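Local coordinates for glycosyl hydrolase (Rhizobium leguminosarum bv. trifolii, PDB 5NDX), which probably hydrolyses O-glycosidic bonds as a family 39 glycosidase, a bacterial orthologue of human alpha-L-iduronidase, at residues L42-G47 / S588-H593; L538-Y543 / R552-A557. The protein carries 2 engineered substitutions. All coordinates share one frame; numbering follows the deposited sequence.

Contact 1 of 2, residues L42-G47 / S588-H593; sequences LAYIGG and STAFLH
Tyr44 of helix 36-45 reaches along the start of strand 590-594. The path starts at the backbone, where Tyr44 CA lies 4.0 Å from Ala590 CB. From CB the side chain turns so that CG stands anti to its own carbonyl carbon (chi1 -57°), which carries the ring past Ala590 to Leu592. The ring passes the alanine methyl obliquely, Tyr44 CD1 being 4.2 Å from Ala590 CB. At the tip, Tyr44 OH touches Leu592 CB at 3.4 Å, an oblique crossing without a polar bond; its polar partner is Gln40 NE2, by a weak hydrogen bond. Ala590 CB also rests 3.6 Å from Ala43 O, so this one methyl fills the angle between helix backbone and tyrosine. Beyond the helix, Thr589 N gives its hydrogen to Gly47 O over 2.8 Å, in the carbonyl plane and on a lone pair. Thr589 centres an inverse gamma turn, and its OG1 lies 3.2 Å from Gly47 CA while it hydrogen-bonds to Trp556 O; Ser588 OG hydrogen-bonds to Glu370 OE1. Met553 of strand 549-557 packs on Ala43, Tyr44 and Ala590, while Phe326 and strand 358-362 also pack against the tyrosine.

Contact 2 of 2, residues L538-Y543 / R552-A557; sequences LVVERY and RMLFWA
Four backbone hydrogen bonds, in two reciprocal pairs, join residues 538-543 to 552-557. Val539 N reaches Phe555 O at 2.8 Å, almost straight (176° at the hydrogen) and nearly along the C=O axis; Phe555 N returns to Val539 O in the carbonyl plane. Glu541 N and Met553 O, then Met553 N and Glu541 O (2.8 Å), repeat the exchange. Val540 and Leu554 form a non-hydrogen-bonded pair, and there the carbonyls gain CA-H...O contacts, as from Leu554 CA to Val539 O at 3.3 Å. On its other side strand 549-557 bonds by its backbone to strand 590-594 and the residue before it: Arg552 to His593, Leu554 to Phe591, Trp556 to Thr589. Trp556 O also accepts from Arg89 NH2.

Arg542 and Arg552 run side by side. Arg542 lays its CD over one face of the Arg552 guanidinium, and the two guanidinium planes stand 73° apart. Salt bridges from both to Glu550, and from Arg542 to Asp353, should offset the like charges. On the sheet face that carries Glu541 and Met553, Glu541 OE2 forms a salt bridge with Arg39 NH2. Tyr543 CE2 meets Met553 CB at 3.7 Å. Consecutive strands 536-545 and 549-557, joined by a three-residue turn, form a twisted beta hairpin (158° between the paired segments), consistent with the fibronectin type III-like domain of iduronidases.

In the fold
From the N terminus, the chain passes through helix 36-45, and 42-47 meets its partner more than 500 residues later. In between come most of the parallel TIM-barrel strands and all but the first strand of the nine-stranded mixed sheet. Contact 2 then closes a short hairpin, turning back between strands 536-545 and 549-557, and 588-593 finally closes the long loop of contact 1, within which contact 2 is nested. The two share a sheet, in which strand 590-594 is the neighbour of 549-557, and they also pack directly, Ala43 O lying 3.2 Å from Phe555 CE1. The C-terminal three-stranded sheet is thereby joined to helix 36-45 and the loop that follows it.

Contact 1 of 2, residues L42-G47 / S588-H593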
loop_
_atom_site.group_PDB
_atom_site.type_symbol
_atom_site.label_atom_id
_atom_site.label_comp_id
_atom_site.label_asym_id
_atom_site.label_seq_id
_atom_site.Cartn_x
_atom_site.Cartn_y
_atom_site.Cartn_z
ATOM N N LEU A 42 -5.861 6.351 7.490
ATOM C CA LEU A 42 -6.090 6.754 6.109
ATOM C C LEU A 42 -5.348 8.024 5.691
ATOM O O LEU A 42 -5.070 8.191 4.525
ATOM C CB LEU A 42 -7.579 6.893 5.801
ATOM C CG LEU A 42 -8.384 5.621 5.868
ATOM C CD1 LEU A 42 -9.852 5.907 5.632
ATOM C CD2 LEU A 42 -7.900 4.605 4.885
ATOM N N ALA A 43 -5.059 8.909 6.632
ATOM C CA ALA A 43 -4.213 10.066 6.372
ATOM C C ALA A 43 -2.815 9.629 5.987
ATOM O O ALA A 43 -2.244 10.167 5.039
ATOM C CB ALA A 43 -4.145 10.938 7.617
ATOM N N TYR A 44 -2.231 8.667 6.735
ATOM C CA TYR A 44 -0.896 8.173 6.323
ATOM C C TYR A 44 -0.960 7.414 5.017
ATOM O O TYR A 44 -0.095 7.598 4.165
ATOM C CB TYR A 44 -0.270 7.238 7.323
ATOM C CG TYR A 44 -0.082 7.749 8.694
ATOM C CD1 TYR A 44 1.081 8.417 9.103
ATOM C CD2 TYR A 44 -1.080 7.545 9.621
ATOM C CE1 TYR A 44 1.235 8.805 10.430
ATOM C CE2 TYR A 44 -0.946 7.979 10.899
ATOM C CZ TYR A 44 0.195 8.601 11.308
ATOM O OH TYR A 44 0.162 8.960 12.646
ATOM N N ILE A 45 -2.003 6.587 4.843
ATOM C CA ILE A 45 -2.142 5.743 3.652
ATOM C C ILE A 45 -2.364 6.590 2.386
ATOM O O ILE A 45 -1.783 6.310 1.346
ATOM C CB ILE A 45 -3.258 4.727 3.821
ATOM C CG1 ILE A 45 -2.888 3.731 4.914
ATOM C CG2 ILE A 45 -3.545 3.991 2.519
ATOM C CD1 ILE A 45 -4.097 2.968 5.453
ATOM N N GLY A 46 -3.139 7.662 2.494
ATOM C CA GLY A 46 -3.342 8.575 1.366
ATOM C C GLY A 46 -2.249 9.598 1.140
ATOM O O GLY A 46 -2.352 10.397 0.240
ATOM N N GLY A 47 -1.276 9.660 2.008
ATOM C CA GLY A 47 -0.207 10.640 1.906
ATOM C C GLY A 47 1.095 10.244 1.229
ATOM O O GLY A 47 2.024 11.029 1.267
ATOM N N SER A 588 6.028 11.641 3.119
ATOM C CA SER A 588 4.586 11.512 2.978
ATOM C C SER A 588 3.920 12.740 3.581
ATOM O O SER A 588 4.467 13.384 4.461
ATOM C CB SER A 588 4.063 10.207 3.692
ATOM O OG SER A 588 4.367 9.052 2.866
ATOM N N THR A 589 2.715 13.024 3.126
ATOM C CA THR A 589 2.010 14.241 3.483
ATOM C C THR A 589 1.077 14.017 4.640
ATOM O O THR A 589 -0.107 14.258 4.538
ATOM C CB THR A 589 1.236 14.748 2.268
ATOM O OG1 THR A 589 0.244 13.786 1.915
ATOM C CG2 THR A 589 2.187 14.973 1.115
ATOM N N ALA A 590 1.652 13.589 5.763
ATOM C CA ALA A 590 0.907 13.313 6.960
ATOM C C ALA A 590 1.840 13.411 8.164
ATOM O O ALA A 590 3.030 13.163 8.052
ATOM C CB ALA A 590 0.252 11.939 6.878
ATOM N N PHE A 591 1.314 13.876 9.287
ATOM C CA PHE A 591 2.113 14.013 10.492
ATOM C C PHE A 591 1.277 14.007 11.747
ATOM O O PHE A 591 0.315 14.745 11.854
ATOM C CB PHE A 591 2.946 15.292 10.411
ATOM C CG PHE A 591 3.811 15.525 11.614
ATOM C CD1 PHE A 591 4.942 14.756 11.831
ATOM C CD2 PHE A 591 3.464 16.482 12.576
ATOM C CE1 PHE A 591 5.766 14.975 12.961
ATOM C CE2 PHE A 591 4.271 16.680 13.707
ATOM C CZ PHE A 591 5.429 15.926 13.893
ATOM N N LEU A 592 1.643 13.164 12.701
ATOM C CA LEU A 592 1.002 13.141 13.996
ATOM C C LEU A 592 1.783 14.027 14.984
ATOM O O LEU A 592 2.950 13.761 15.244
ATOM C CB LEU A 592 0.837 11.692 14.557
ATOM C CG LEU A 592 0.027 11.968 15.850
ATOM C CD1 LEU A 592 -1.419 11.559 15.782
ATOM C CD2 LEU A 592 0.687 11.761 17.168
ATOM N N HIS A 593 1.163 15.105 15.498
ATOM C CA HIS A 593 1.811 15.967 16.493
ATOM C C HIS A 593 1.258 15.720 17.894
ATOM O O HIS A 593 0.040 15.748 18.071
ATOM C CB HIS A 593 1.556 17.456 16.180
ATOM C CG HIS A 593 2.379 18.373 17.031
ATOM N ND1 HIS A 593 1.871 19.514 17.623
ATOM C CD2 HIS A 593 3.674 18.277 17.433
ATOM C CE1 HIS A 593 2.838 20.118 18.298
ATOM N NE2 HIS A 593 3.934 19.381 18.220
#

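Contact 2 of 2, residues L538-Y543 / R552-A557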
loop_
_atom_site.group_PDB
_atom_site.type_symbol
_atom_site.label_atom_id
_atom_site.label_comp_id
_atom_site.label_asym_id
_atom_site.label_seq_id
_atom_site.Cartn_x
_atom_site.Cartn_y
_atom_site.Cartn_z
ATOM N N LEU A 538 -4.333 21.611 3.855
ATOM C CA LEU A 538 -3.980 21.132 5.176
ATOM C C LEU A 538 -5.211 20.919 6.018
ATOM O O LEU A 538 -5.919 21.876 6.227
ATOM C CB LEU A 538 -3.107 22.128 5.906
ATOM C CG LEU A 538 -2.730 21.791 7.356
ATOM C CD1 LEU A 538 -1.973 20.477 7.424
ATOM C CD2 LEU A 538 -1.865 22.885 7.941
ATOM N N VAL A 539 -5.425 19.693 6.521
ATOM C CA VAL A 539 -6.515 19.302 7.453
ATOM C C VAL A 539 -5.870 18.910 8.809
ATOM O O VAL A 539 -4.844 18.201 8.832
ATOM C CB VAL A 539 -7.301 18.078 6.870
ATOM C CG1 VAL A 539 -8.460 17.612 7.770
ATOM C CG2 VAL A 539 -7.859 18.387 5.485
ATOM N N VAL A 540 -6.448 19.359 9.925
ATOM C CA VAL A 540 -5.942 19.105 11.264
ATOM C C VAL A 540 -7.061 18.481 12.056
ATOM O O VAL A 540 -8.169 18.999 12.055
ATOM C CB VAL A 540 -5.513 20.373 11.984
ATOM C CG1 VAL A 540 -4.965 20.026 13.373
ATOM C CG2 VAL A 540 -4.475 21.106 11.157
ATOM N N GLU A 541 -6.819 17.340 12.688
ATOM C CA GLU A 541 -7.834 16.730 13.534
ATOM C C GLU A 541 -7.297 16.303 14.852
ATOM O O GLU A 541 -6.160 15.800 14.944
ATOM C CB GLU A 541 -8.378 15.499 12.903
ATOM C CG GLU A 541 -9.169 15.803 11.683
ATOM C CD GLU A 541 -9.534 14.542 11.006
ATOM O OE1 GLU A 541 -9.829 13.576 11.733
ATOM O OE2 GLU A 541 -9.497 14.515 9.760
ATOM N N ARG A 542 -8.196 16.359 15.834
ATOM C CA ARG A 542 -7.913 16.028 17.214
ATOM C C ARG A 542 -8.009 14.531 17.502
ATOM O O ARG A 542 -8.952 13.873 17.128
ATOM C CB ARG A 542 -8.886 16.789 18.115
ATOM C CG ARG A 542 -8.792 16.442 19.590
ATOM C CD ARG A 542 -9.315 17.614 20.434
ATOM N NE ARG A 542 -9.223 17.315 21.855
ATOM C CZ ARG A 542 -10.090 16.555 22.528
ATOM N NH1 ARG A 542 -11.132 15.983 21.939
ATOM N NH2 ARG A 542 -9.884 16.344 23.823
ATOM N N TYR A 543 -7.010 14.000 18.197
ATOM C CA TYR A 543 -7.071 12.647 18.728
ATOM C C TYR A 543 -6.571 12.672 20.139
ATOM O O TYR A 543 -5.907 13.627 20.544
ATOM C CB TYR A 543 -6.173 11.689 17.894
ATOM C CG TYR A 543 -6.757 11.418 16.555
ATOM C CD1 TYR A 543 -7.628 10.361 16.354
ATOM C CD2 TYR A 543 -6.488 12.242 15.498
ATOM C CE1 TYR A 543 -8.197 10.124 15.111
ATOM C CE2 TYR A 543 -7.060 12.016 14.236
ATOM C CZ TYR A 543 -7.881 10.944 14.049
ATOM O OH TYR A 543 -8.406 10.741 12.821
ATOM N N ARG A 552 -2.694 15.929 17.543
ATOM C CA ARG A 552 -3.275 16.427 16.272
ATOM C C ARG A 552 -2.692 15.694 15.078
ATOM O O ARG A 552 -1.490 15.681 14.910
ATOM C CB ARG A 552 -2.969 17.909 16.136
ATOM C CG ARG A 552 -3.499 18.777 17.287
ATOM C CD ARG A 552 -5.029 18.837 17.313
ATOM N NE ARG A 552 -5.530 19.657 18.434
ATOM C CZ ARG A 552 -5.733 19.241 19.690
ATOM N NH1 ARG A 552 -5.518 17.987 20.078
ATOM N NH2 ARG A 552 -6.165 20.092 20.585
ATOM N N MET A 553 -3.529 15.080 14.266
ATOM C CA MET A 553 -3.125 14.493 13.023
ATOM C C MET A 553 -3.277 15.525 11.915
ATOM O O MET A 553 -4.367 16.082 11.759
ATOM C CB MET A 553 -3.991 13.291 12.705
ATOM C CG MET A 553 -3.563 12.530 11.475
ATOM S SD MET A 553 -1.941 11.780 11.827
ATOM C CE MET A 553 -1.395 11.453 10.170
ATOM N N LEU A 554 -2.193 15.755 11.169
ATOM C CA LEU A 554 -2.164 16.635 10.008
ATOM C C LEU A 554 -2.129 15.785 8.739
ATOM O O LEU A 554 -1.407 14.744 8.675
ATOM C CB LEU A 554 -0.933 17.536 10.052
ATOM C CG LEU A 554 -0.905 18.758 10.965
ATOM C CD1 LEU A 554 -1.097 18.352 12.413
ATOM C CD2 LEU A 554 0.404 19.538 10.840
ATOM N N PHE A 555 -2.866 16.226 7.729
ATOM C CA PHE A 555 -2.931 15.592 6.398
ATOM C C PHE A 555 -2.948 16.735 5.387
ATOM O O PHE A 555 -3.602 17.730 5.628
ATOM C CB PHE A 555 -4.215 14.761 6.278
ATOM C CG PHE A 555 -4.399 14.100 4.942
ATOM C CD1 PHE A 555 -3.479 13.118 4.485
ATOM C CD2 PHE A 555 -5.534 14.397 4.132
ATOM C CE1 PHE A 555 -3.688 12.440 3.266
ATOM C CE2 PHE A 555 -5.729 13.753 2.894
ATOM C CZ PHE A 555 -4.802 12.762 2.457
ATOM N N TRP A 556 -2.224 16.593 4.279
ATOM C CA TRP A 556 -2.133 17.622 3.260
ATOM C C TRP A 556 -1.846 16.975 1.930
ATOM O O TRP A 556 -1.815 15.749 1.844
ATOM C CB TRP A 556 -1.098 18.684 3.646
ATOM C CG TRP A 556 0.295 18.254 3.736
ATOM C CD1 TRP A 556 1.233 18.304 2.768
ATOM C CD2 TRP A 556 0.946 17.770 4.908
ATOM N NE1 TRP A 556 2.431 17.862 3.253
ATOM C CE2 TRP A 556 2.286 17.527 4.566
ATOM C CE3 TRP A 556 0.515 17.483 6.206
ATOM C CZ2 TRP A 556 3.209 16.991 5.466
ATOM C CZ3 TRP A 556 1.462 17.002 7.137
ATOM C CH2 TRP A 556 2.795 16.755 6.738
ATOM N N ALA A 557 -1.646 17.771 0.888
ATOM C CA ALA A 557 -1.340 17.280 -0.448
ATOM C C ALA A 557 -0.085 17.974 -0.908
ATOM O O ALA A 557 0.193 19.087 -0.478
ATOM C CB ALA A 557 -2.526 17.605 -1.416
#